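Local coordinates for protein superoxide dismutase [Mn/Fe] (PDB 1UES) that converts superoxide radicals into O2 and H2O2 by alternately reducing and oxidising one manganese or iron ion in each subunit of a homodimer, at residues 65-76 / 141-152; 107-118 / 171-179. The protein carries 1 engineered substitution. All coordinates share one frame; numbering follows the deposited sequence.

In the fold
The two contacts cross along the chain: 65-76, then 107-118, then 141-152, then 171-179. Their centres are about 19 Å apart, flanking the middle of the chain, and their nearest atoms about 6 Å. Contact 1 joins helix 62-79 of the alpha-hairpin domain to the loop between strands 134-140 and 151-157 of the C-terminal domain. Contact 2 lies wholly within the C-terminal domain and pairs helices 104-116 and 171-178. Strand 151-157 links them: contact 1 includes its start, the helices of contact 2 pack on its Phe156, and its last residue, Asp157, binds manganese beside His74 of contact 1. Contact 1 thus joins the two domains beside the metal, while contact 2 pairs two helices within one of them.

Contact 1: residues 65-76 / 141-152; sequences FNNAGQTLNHNL and NAGNPVRKGLNP. With MN (manganese (II) ion), chain E.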
loop_
_atom_site.group_PDB
_atom_site.type_symbol
_atom_site.label_atom_id
_atom_site.label_comp_id
_atom_site.label_asym_id
_atom_site.label_seq_id
_atom_site.Cartn_x
_atom_site.Cartn_y
_atom_site.Cartn_z
ATOM N N PHE A 65 0.968 -10.405 -13.741
ATOM C CA PHE A 65 0.645 -11.051 -12.498
ATOM C C PHE A 65 0.016 -10.067 -11.515
ATOM O O PHE A 65 -0.932 -10.417 -10.840
ATOM C CB PHE A 65 1.854 -11.666 -11.807
ATOM C CG PHE A 65 1.513 -12.236 -10.458
ATOM C CD1 PHE A 65 0.821 -13.446 -10.354
ATOM C CD2 PHE A 65 1.785 -11.527 -9.293
ATOM C CE1 PHE A 65 0.403 -13.925 -9.109
ATOM C CE2 PHE A 65 1.374 -12.003 -8.057
ATOM C CZ PHE A 65 0.677 -13.202 -7.963
ATOM N N ASN A 66 0.563 -8.857 -11.412
ATOM C CA ASN A 66 0.005 -7.879 -10.464
ATOM C C ASN A 66 -1.478 -7.623 -10.710
ATOM O O ASN A 66 -2.282 -7.536 -9.757
ATOM C CB ASN A 66 0.800 -6.553 -10.521
ATOM C CG ASN A 66 2.200 -6.689 -9.936
ATOM O OD1 ASN A 66 2.461 -7.613 -9.165
ATOM N ND2 ASN A 66 3.118 -5.771 -10.310
ATOM N N ASN A 67 -1.879 -7.528 -11.977
ATOM C CA ASN A 67 -3.285 -7.267 -12.227
ATOM C C ASN A 67 -4.138 -8.512 -12.131
ATOM O O ASN A 67 -5.258 -8.452 -11.657
ATOM C CB ASN A 67 -3.463 -6.561 -13.567
ATOM C CG ASN A 67 -2.925 -5.150 -13.527
ATOM O OD1 ASN A 67 -3.544 -4.263 -12.918
ATOM N ND2 ASN A 67 -1.787 -4.914 -14.177
ATOM N N ALA A 68 -3.574 -9.652 -12.518
ATOM C CA ALA A 68 -4.301 -10.927 -12.443
ATOM C C ALA A 68 -4.547 -11.278 -10.970
ATOM O O ALA A 68 -5.681 -11.601 -10.577
ATOM C CB ALA A 68 -3.465 -12.053 -13.109
ATOM N N GLY A 69 -3.467 -11.235 -10.177
ATOM C CA GLY A 69 -3.546 -11.555 -8.767
ATOM C C GLY A 69 -4.546 -10.650 -8.086
ATOM O O GLY A 69 -5.352 -11.142 -7.308
ATOM N N GLN A 70 -4.515 -9.355 -8.412
ATOM C CA GLN A 70 -5.465 -8.417 -7.800
ATOM C C GLN A 70 -6.893 -8.732 -8.227
ATOM O O GLN A 70 -7.810 -8.659 -7.401
ATOM C CB GLN A 70 -5.102 -6.969 -8.144
ATOM C CG GLN A 70 -3.926 -6.413 -7.312
ATOM C CD GLN A 70 -4.169 -6.477 -5.791
ATOM O OE1 GLN A 70 -4.057 -7.541 -5.181
ATOM N NE2 GLN A 70 -4.492 -5.339 -5.190
ATOM N N THR A 71 -7.100 -9.091 -9.495
ATOM C CA THR A 71 -8.444 -9.416 -9.939
ATOM C C THR A 71 -8.953 -10.632 -9.186
ATOM O O THR A 71 -10.034 -10.612 -8.624
ATOM C CB THR A 71 -8.509 -9.661 -11.458
ATOM O OG1 THR A 71 -8.116 -8.469 -12.120
ATOM C CG2 THR A 71 -9.909 -9.983 -11.909
ATOM N N LEU A 72 -8.151 -11.683 -9.122
ATOM C CA LEU A 72 -8.594 -12.863 -8.415
ATOM C C LEU A 72 -8.826 -12.610 -6.920
ATOM O O LEU A 72 -9.823 -13.056 -6.355
ATOM C CB LEU A 72 -7.571 -13.985 -8.603
ATOM C CG LEU A 72 -7.920 -15.222 -7.788
ATOM C CD1 LEU A 72 -9.237 -15.799 -8.265
ATOM C CD2 LEU A 72 -6.789 -16.250 -7.889
ATOM N N ASN A 73 -7.908 -11.889 -6.289
ATOM C CA ASN A 73 -8.033 -11.613 -4.874
ATOM C C ASN A 73 -9.352 -10.865 -4.614
ATOM O O ASN A 73 -10.087 -11.196 -3.690
ATOM C CB ASN A 73 -6.853 -10.743 -4.360
ATOM C CG ASN A 73 -5.603 -11.568 -4.050
ATOM O OD1 ASN A 73 -5.715 -12.656 -3.513
ATOM N ND2 ASN A 73 -4.424 -11.039 -4.382
ATOM N N HIS A 74 -9.644 -9.852 -5.413
ATOM C CA HIS A 74 -10.864 -9.083 -5.172
ATOM C C HIS A 74 -12.096 -9.886 -5.467
ATOM O O HIS A 74 -13.097 -9.724 -4.785
ATOM C CB HIS A 74 -10.860 -7.792 -5.980
ATOM C CG HIS A 74 -9.890 -6.788 -5.451
ATOM N ND1 HIS A 74 -8.575 -6.753 -5.843
ATOM C CD2 HIS A 74 -10.031 -5.821 -4.522
ATOM C CE1 HIS A 74 -7.934 -5.809 -5.180
ATOM N NE2 HIS A 74 -8.796 -5.223 -4.370
ATOM N N ASN A 75 -12.045 -10.730 -6.495
ATOM C CA ASN A 75 -13.207 -11.540 -6.817
ATOM C C ASN A 75 -13.601 -12.424 -5.652
ATOM O O ASN A 75 -14.777 -12.507 -5.325
ATOM C CB ASN A 75 -12.970 -12.368 -8.081
ATOM C CG ASN A 75 -12.971 -11.509 -9.343
ATOM O OD1 ASN A 75 -13.295 -10.318 -9.290
ATOM N ND2 ASN A 75 -12.621 -12.113 -10.486
ATOM N N LEU A 76 -12.631 -13.069 -5.015
ATOM C CA LEU A 76 -12.900 -13.902 -3.855
ATOM C C LEU A 76 -13.278 -13.048 -2.637
ATOM O O LEU A 76 -14.148 -13.392 -1.840
ATOM C CB LEU A 76 -11.654 -14.729 -3.541
ATOM C CG LEU A 76 -11.330 -15.750 -4.653
ATOM C CD1 LEU A 76 -9.942 -16.293 -4.460
ATOM C CD2 LEU A 76 -12.372 -16.890 -4.653
ATOM N N ASN A 141 1.406 -7.283 -1.578
ATOM C CA ASN A 141 0.907 -6.755 -2.829
ATOM C C ASN A 141 -0.162 -7.592 -3.521
ATOM O O ASN A 141 -1.277 -7.622 -3.038
ATOM C CB ASN A 141 2.104 -6.454 -3.736
ATOM C CG ASN A 141 2.845 -5.234 -3.260
ATOM O OD1 ASN A 141 2.490 -4.685 -2.226
ATOM N ND2 ASN A 141 3.850 -4.790 -4.002
ATOM N N ALA A 142 0.152 -8.256 -4.629
ATOM C CA ALA A 142 -0.875 -9.021 -5.331
ATOM C C ALA A 142 -0.910 -10.530 -5.090
ATOM O O ALA A 142 -1.664 -11.241 -5.759
ATOM C CB ALA A 142 -0.768 -8.748 -6.836
ATOM N N GLY A 143 -0.103 -11.003 -4.139
ATOM C CA GLY A 143 -0.042 -12.420 -3.859
ATOM C C GLY A 143 -1.336 -13.141 -3.611
ATOM O O GLY A 143 -2.296 -12.582 -3.079
ATOM N N ASN A 144 -1.351 -14.411 -3.995
ATOM C CA ASN A 144 -2.503 -15.268 -3.801
ATOM C C ASN A 144 -1.988 -16.703 -3.633
ATOM O O ASN A 144 -1.107 -17.125 -4.367
ATOM C CB ASN A 144 -3.433 -15.155 -5.013
ATOM C CG ASN A 144 -4.717 -15.921 -4.820
ATOM O OD1 ASN A 144 -5.808 -15.346 -4.594
ATOM N ND2 ASN A 144 -4.610 -17.218 -4.896
ATOM N N PRO A 145 -2.548 -17.469 -2.678
ATOM C CA PRO A 145 -2.168 -18.861 -2.382
ATOM C C PRO A 145 -2.131 -19.770 -3.591
ATOM O O PRO A 145 -1.409 -20.772 -3.596
ATOM C CB PRO A 145 -3.226 -19.325 -1.390
ATOM C CG PRO A 145 -3.656 -18.088 -0.709
ATOM C CD PRO A 145 -3.622 -17.012 -1.784
ATOM N N VAL A 146 -2.920 -19.443 -4.604
ATOM C CA VAL A 146 -2.918 -20.269 -5.803
ATOM C C VAL A 146 -1.552 -20.289 -6.468
ATOM O O VAL A 146 -1.221 -21.216 -7.210
ATOM C CB VAL A 146 -3.994 -19.833 -6.855
ATOM C CG1 VAL A 146 -5.324 -19.711 -6.201
ATOM C CG2 VAL A 146 -3.594 -18.541 -7.537
ATOM N N ARG A 147 -0.734 -19.277 -6.220
ATOM C CA ARG A 147 0.580 -19.276 -6.843
ATOM C C ARG A 147 1.469 -20.356 -6.202
ATOM O O ARG A 147 2.547 -20.658 -6.711
ATOM C CB ARG A 147 1.237 -17.894 -6.711
ATOM C CG ARG A 147 2.142 -17.514 -7.881
ATOM C CD ARG A 147 2.857 -16.192 -7.604
ATOM N NE ARG A 147 3.308 -15.532 -8.835
ATOM C CZ ARG A 147 4.153 -14.509 -8.866
ATOM N NH1 ARG A 147 4.649 -14.016 -7.731
ATOM N NH2 ARG A 147 4.501 -13.972 -10.029
ATOM N N LYS A 148 0.989 -20.934 -5.097
ATOM C CA LYS A 148 1.704 -21.975 -4.344
ATOM C C LYS A 148 0.979 -23.321 -4.396
ATOM O O LYS A 148 1.321 -24.250 -3.671
ATOM C CB LYS A 148 1.809 -21.550 -2.876
ATOM C CG LYS A 148 3.190 -21.201 -2.415
ATOM C CD LYS A 148 3.159 -20.836 -0.936
ATOM C CE LYS A 148 1.833 -20.220 -0.535
ATOM N NZ LYS A 148 1.831 -18.758 -0.811
ATOM N N GLY A 149 -0.049 -23.414 -5.221
ATOM C CA GLY A 149 -0.814 -24.644 -5.335
ATOM C C GLY A 149 -1.868 -24.825 -4.251
ATOM O O GLY A 149 -2.582 -25.822 -4.231
ATOM N N LEU A 150 -1.990 -23.842 -3.363
ATOM C CA LEU A 150 -2.947 -23.899 -2.258
ATOM C C LEU A 150 -4.334 -23.399 -2.642
ATOM O O LEU A 150 -4.501 -22.669 -3.639
ATOM C CB LEU A 150 -2.428 -23.075 -1.083
ATOM C CG LEU A 150 -1.170 -23.647 -0.435
ATOM C CD1 LEU A 150 -0.635 -22.711 0.627
ATOM C CD2 LEU A 150 -1.513 -24.993 0.177
ATOM N N ASN A 151 -5.318 -23.779 -1.825
ATOM C CA ASN A 151 -6.704 -23.410 -2.033
ATOM C C ASN A 151 -7.045 -22.169 -1.223
ATOM O O ASN A 151 -7.025 -22.216 -0.006
ATOM C CB ASN A 151 -7.604 -24.551 -1.565
ATOM C CG ASN A 151 -9.015 -24.368 -1.981
ATOM O OD1 ASN A 151 -9.286 -24.006 -3.126
ATOM N ND2 ASN A 151 -9.944 -24.625 -1.069
ATOM N N PRO A 152 -7.415 -21.057 -1.889
ATOM C CA PRO A 152 -7.757 -19.817 -1.167
ATOM C C PRO A 152 -9.153 -19.845 -0.551
ATOM O O PRO A 152 -10.138 -19.898 -1.285
ATOM C CB PRO A 152 -7.622 -18.740 -2.244
ATOM C CG PRO A 152 -8.014 -19.462 -3.518
ATOM C CD PRO A 152 -7.531 -20.903 -3.349
HETATM MN MN MN E . -8.295 -3.998 -2.612
HETATM O O HOH W 1 2.531 -8.448 -6.352
HETATM O O HOH W 2 -6.216 -4.824 -2.709
#
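Phe65 and Arg147 meet face to face, the guanidinium lying flat on the ring with planes 14° apart. Arg147 CZ is 3.6 Å from the ring centroid and almost exactly above it, a stacked cation-pi pair. With CG turned anti to the backbone N (chi1 175°), the phenylalanine runs from its helix against the arginine, which comes from the opposite direction. Phe65 CB lies near Arg147 NH2, and Phe65 CG is 3.5 Å from that nitrogen. Phe65 CD1 and CD2 flank the guanidinium centre, Phe65 CE1 is 3.3 Å from Arg147 NE, and Phe65 CZ reaches Arg147 CD, while Phe65 CE2 touches Ala142 CB at 4.1 Å and Gly143 CA sits at the ring edge. The arginine's polar end finds its main partner outside the contact, in Ser60.

Beyond the ring, Gly69 lets the loop come close, its CA 3.6 Å from Ala142 O in a CA-H...O contact. Asn73 ND2 donates to Gly143 O (2.9 Å, 156° at the hydrogen), arriving above the carbonyl plane although the oxygen lies in the amide plane; Trp125 NE1 bonds Asn73 OD1. A water ties Asn66 OD1 to Ala142 N. Leu72 CD2 on Val146 and Leu76 CD1 on Pro152 continue the seam.

The helix also supplies one ligand of the metal site. His74 NE2 binds manganese at 2.2 Å, alongside His27, Asp157 and His161, while its ND1 donates to Gln70 O and fixes the ring's rotation. Gln70 NE2 donates to the water bound to the metal (3.1 Å) and Tyr35 OH is a further partner; Gln70 OE1 is held by Trp123 NE1. This glutamine comes from the alpha-hairpin domain, as in iron superoxide dismutases, and its bond to the solvent ligand is consistent with tuning the metal's redox chemistry.

Contact 2: residues 107-118 / 171-179; sequences FKEEFNTAGTTL and RADHLKDLW
Lys108 lies across the face of Trp179, the two side chains running in opposite directions, with Lys108 CG 3.7 Å from the centroid of the six-membered ring and straight over it, a CH-pi contact. At the indole edge, Trp179 NE1 donates to Asn112 OD1 (2.8 Å), in the carbonyl plane and on a lone pair. Trp179 CH2 reaches both Phe107 CE2 and Phe111 CD1 at 3.6 Å, completing an aromatic cluster with both phenyl rings set obliquely. Lys108 bends at its third torsion (chi3 85°), bringing CE over the pyrrole part, and NZ pairs with Glu105.

Further along, Leu175 CD1 rests on Gly115 CA (3.7 Å), where the absence of a side chain allows the close approach. Arg171 NH1 donates to Gly115 O near the end of helix 104-116 and to Leu118 O in the turn after it, both at 2.8 Å; Arg171 NE and NH2 bond to Tyr163 OH and Gly120 O.

The axes of segments 107-116 and 171-178 run roughly antiparallel (144°), 9.4 Å apart at closest approach. Both helices pack on strand 151-157, where Phe156 meets Trp179 and Phe111 edge-to-face, and Phe111 also reaches strands 122-128 and 134-140.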
loop_
_atom_site.group_PDB
_atom_site.type_symbol
_atom_site.label_atom_id
_atom_site.label_comp_id
_atom_site.label_asym_id
_atom_site.label_seq_id
_atom_site.Cartn_x
_atom_site.Cartn_y
_atom_site.Cartn_z
ATOM N N PHE A 107 -8.176 -18.608 16.363
ATOM C CA PHE A 107 -7.887 -18.453 14.951
ATOM C C PHE A 107 -8.012 -16.984 14.555
ATOM O O PHE A 107 -7.141 -16.438 13.871
ATOM C CB PHE A 107 -8.855 -19.268 14.095
ATOM C CG PHE A 107 -8.867 -18.844 12.648
ATOM C CD1 PHE A 107 -7.738 -19.019 11.856
ATOM C CD2 PHE A 107 -9.986 -18.233 12.091
ATOM C CE1 PHE A 107 -7.716 -18.587 10.529
ATOM C CE2 PHE A 107 -9.965 -17.800 10.767
ATOM C CZ PHE A 107 -8.823 -17.984 9.992
ATOM N N LYS A 108 -9.089 -16.341 14.995
ATOM C CA LYS A 108 -9.295 -14.941 14.639
ATOM C C LYS A 108 -8.134 -14.112 15.153
ATOM O O LYS A 108 -7.640 -13.217 14.461
ATOM C CB LYS A 108 -10.601 -14.417 15.221
ATOM C CG LYS A 108 -11.833 -15.079 14.639
ATOM C CD LYS A 108 -12.957 -15.015 15.648
ATOM C CE LYS A 108 -13.693 -13.717 15.546
ATOM N NZ LYS A 108 -14.711 -13.623 16.629
ATOM N N GLU A 109 -7.694 -14.414 16.367
ATOM C CA GLU A 109 -6.577 -13.679 16.939
ATOM C C GLU A 109 -5.335 -13.791 16.045
ATOM O O GLU A 109 -4.699 -12.789 15.743
ATOM C CB GLU A 109 -6.290 -14.186 18.367
ATOM C CG GLU A 109 -4.919 -14.841 18.548
ATOM C CD GLU A 109 -4.377 -14.762 19.986
ATOM O OE1 GLU A 109 -3.339 -15.411 20.248
ATOM O OE2 GLU A 109 -4.974 -14.066 20.847
ATOM N N GLU A 110 -4.997 -14.999 15.605
ATOM C CA GLU A 110 -3.815 -15.187 14.770
ATOM C C GLU A 110 -3.967 -14.562 13.400
ATOM O O GLU A 110 -3.016 -13.987 12.867
ATOM C CB GLU A 110 -3.486 -16.671 14.608
ATOM C CG GLU A 110 -3.247 -17.360 15.937
ATOM C CD GLU A 110 -2.967 -18.833 15.788
ATOM O OE1 GLU A 110 -2.316 -19.228 14.790
ATOM O OE2 GLU A 110 -3.396 -19.604 16.673
ATOM N N PHE A 111 -5.163 -14.673 12.839
ATOM C CA PHE A 111 -5.430 -14.110 11.518
ATOM C C PHE A 111 -5.315 -12.580 11.579
ATOM O O PHE A 111 -4.618 -11.950 10.756
ATOM C CB PHE A 111 -6.830 -14.559 11.063
ATOM C CG PHE A 111 -7.004 -14.603 9.559
ATOM C CD1 PHE A 111 -7.772 -13.644 8.913
ATOM C CD2 PHE A 111 -6.408 -15.607 8.800
ATOM C CE1 PHE A 111 -7.947 -13.686 7.511
ATOM C CE2 PHE A 111 -6.571 -15.663 7.396
ATOM C CZ PHE A 111 -7.345 -14.699 6.751
ATOM N N ASN A 112 -5.978 -11.984 12.563
ATOM C CA ASN A 112 -5.908 -10.538 12.744
ATOM C C ASN A 112 -4.449 -10.097 12.916
ATOM O O ASN A 112 -4.015 -9.087 12.345
ATOM C CB ASN A 112 -6.702 -10.119 13.994
ATOM C CG ASN A 112 -8.211 -10.260 13.824
ATOM O OD1 ASN A 112 -8.725 -10.455 12.721
ATOM N ND2 ASN A 112 -8.926 -10.170 14.937
ATOM N N THR A 113 -3.675 -10.861 13.686
ATOM C CA THR A 113 -2.290 -10.489 13.924
ATOM C C THR A 113 -1.474 -10.534 12.644
ATOM O O THR A 113 -0.665 -9.664 12.403
ATOM C CB THR A 113 -1.614 -11.385 14.975
ATOM O OG1 THR A 113 -2.239 -11.183 16.253
ATOM C CG2 THR A 113 -0.163 -11.010 15.088
ATOM N N ALA A 114 -1.712 -11.544 11.819
ATOM C CA ALA A 114 -1.015 -11.670 10.547
ATOM C C ALA A 114 -1.361 -10.476 9.643
ATOM O O ALA A 114 -0.507 -9.953 8.919
ATOM C CB ALA A 114 -1.421 -12.977 9.867
ATOM N N GLY A 115 -2.620 -10.054 9.691
ATOM C CA GLY A 115 -3.052 -8.935 8.870
ATOM C C GLY A 115 -2.471 -7.620 9.333
ATOM O O GLY A 115 -2.048 -6.784 8.527
ATOM N N THR A 116 -2.439 -7.440 10.650
ATOM C CA THR A 116 -1.907 -6.224 11.235
ATOM C C THR A 116 -0.394 -6.088 11.051
ATOM O O THR A 116 0.100 -4.971 10.821
ATOM C CB THR A 116 -2.250 -6.154 12.749
ATOM O OG1 THR A 116 -3.674 -6.090 12.924
ATOM C CG2 THR A 116 -1.640 -4.917 13.380
ATOM N N THR A 117 0.342 -7.202 11.124
ATOM C CA THR A 117 1.791 -7.150 10.991
ATOM C C THR A 117 2.317 -7.212 9.554
ATOM O O THR A 117 3.523 -7.166 9.337
ATOM C CB THR A 117 2.506 -8.250 11.826
ATOM O OG1 THR A 117 2.121 -9.544 11.349
ATOM C CG2 THR A 117 2.158 -8.112 13.322
ATOM N N LEU A 118 1.428 -7.308 8.570
ATOM C CA LEU A 118 1.875 -7.330 7.181
ATOM C C LEU A 118 2.288 -5.894 6.824
ATOM O O LEU A 118 1.460 -4.971 6.843
ATOM C CB LEU A 118 0.743 -7.811 6.269
ATOM C CG LEU A 118 1.093 -8.218 4.829
ATOM C CD1 LEU A 118 0.017 -9.140 4.280
ATOM C CD2 LEU A 118 1.207 -6.988 3.961
ATOM N N ARG A 171 -6.045 -0.187 11.043
ATOM C CA ARG A 171 -6.164 -1.456 10.336
ATOM C C ARG A 171 -6.688 -2.578 11.230
ATOM O O ARG A 171 -7.552 -3.345 10.811
ATOM C CB ARG A 171 -4.818 -1.876 9.745
ATOM C CG ARG A 171 -4.931 -3.120 8.882
ATOM C CD ARG A 171 -3.601 -3.693 8.516
ATOM N NE ARG A 171 -2.938 -2.908 7.466
ATOM C CZ ARG A 171 -1.804 -3.280 6.901
ATOM N NH1 ARG A 171 -1.232 -4.412 7.293
ATOM N NH2 ARG A 171 -1.229 -2.521 5.971
ATOM N N ALA A 172 -6.155 -2.688 12.449
ATOM C CA ALA A 172 -6.607 -3.733 13.369
ATOM C C ALA A 172 -8.095 -3.676 13.657
ATOM O O ALA A 172 -8.760 -4.720 13.700
ATOM C CB ALA A 172 -5.815 -3.641 14.694
ATOM N N ASP A 173 -8.631 -2.473 13.858
ATOM C CA ASP A 173 -10.054 -2.326 14.140
ATOM C C ASP A 173 -10.875 -2.781 12.928
ATOM O O ASP A 173 -11.935 -3.373 13.092
ATOM C CB ASP A 173 -10.410 -0.874 14.515
ATOM C CG ASP A 173 -9.847 -0.468 15.888
ATOM O OD1 ASP A 173 -9.398 -1.367 16.656
ATOM O OD2 ASP A 173 -9.835 0.754 16.184
ATOM N N HIS A 174 -10.377 -2.513 11.715
ATOM C CA HIS A 174 -11.088 -2.936 10.517
ATOM C C HIS A 174 -11.127 -4.450 10.451
ATOM O O HIS A 174 -12.159 -5.027 10.135
ATOM C CB HIS A 174 -10.391 -2.417 9.264
ATOM C CG HIS A 174 -10.933 -2.989 7.987
ATOM N ND1 HIS A 174 -12.161 -2.649 7.475
ATOM C CD2 HIS A 174 -10.351 -3.806 7.073
ATOM C CE1 HIS A 174 -12.318 -3.229 6.294
ATOM N NE2 HIS A 174 -11.233 -3.937 6.033
ATOM N N LEU A 175 -9.994 -5.086 10.731
ATOM C CA LEU A 175 -9.931 -6.538 10.676
ATOM C C LEU A 175 -10.878 -7.152 11.674
ATOM O O LEU A 175 -11.575 -8.139 11.370
ATOM C CB LEU A 175 -8.507 -7.020 10.935
ATOM C CG LEU A 175 -7.476 -6.518 9.899
ATOM C CD1 LEU A 175 -6.170 -7.276 10.089
ATOM C CD2 LEU A 175 -7.990 -6.710 8.460
ATOM N N LYS A 176 -10.931 -6.564 12.864
ATOM C CA LYS A 176 -11.832 -7.126 13.869
ATOM C C LYS A 176 -13.293 -7.056 13.394
ATOM O O LYS A 176 -14.076 -7.984 13.657
ATOM C CB LYS A 176 -11.598 -6.444 15.235
ATOM C CG LYS A 176 -12.376 -5.191 15.484
ATOM C CD LYS A 176 -11.557 -4.184 16.309
ATOM C CE LYS A 176 -12.352 -2.919 16.565
ATOM N NZ LYS A 176 -13.364 -2.734 15.499
ATOM N N ASP A 177 -13.655 -6.005 12.657
ATOM C CA ASP A 177 -15.002 -5.848 12.151
ATOM C C ASP A 177 -15.294 -6.727 10.941
ATOM O O ASP A 177 -16.437 -7.024 10.677
ATOM C CB ASP A 177 -15.293 -4.393 11.742
ATOM C CG ASP A 177 -15.571 -3.482 12.933
ATOM O OD1 ASP A 177 -16.070 -3.979 13.973
ATOM O OD2 ASP A 177 -15.289 -2.269 12.816
ATOM N N LEU A 178 -14.273 -7.152 10.201
ATOM C CA LEU A 178 -14.549 -7.948 9.018
ATOM C C LEU A 178 -15.234 -9.238 9.369
ATOM O O LEU A 178 -16.010 -9.769 8.584
ATOM C CB LEU A 178 -13.255 -8.239 8.262
ATOM C CG LEU A 178 -12.718 -7.109 7.395
ATOM C CD1 LEU A 178 -11.367 -7.591 6.800
ATOM C CD2 LEU A 178 -13.719 -6.720 6.295
ATOM N N TRP A 179 -14.946 -9.759 10.556
ATOM C CA TRP A 179 -15.574 -11.025 10.932
ATOM C C TRP A 179 -17.093 -10.988 10.925
ATOM O O TRP A 179 -17.756 -12.008 10.653
ATOM C CB TRP A 179 -15.054 -11.472 12.293
ATOM C CG TRP A 179 -13.595 -11.615 12.333
ATOM C CD1 TRP A 179 -12.696 -10.752 12.915
ATOM C CD2 TRP A 179 -12.814 -12.668 11.744
ATOM N NE1 TRP A 179 -11.414 -11.210 12.718
ATOM C CE2 TRP A 179 -11.456 -12.376 12.005
ATOM C CE3 TRP A 179 -13.133 -13.832 11.015
ATOM C CZ2 TRP A 179 -10.408 -13.198 11.570
ATOM C CZ3 TRP A 179 -12.069 -14.657 10.579
ATOM C CH2 TRP A 179 -10.737 -14.328 10.860
#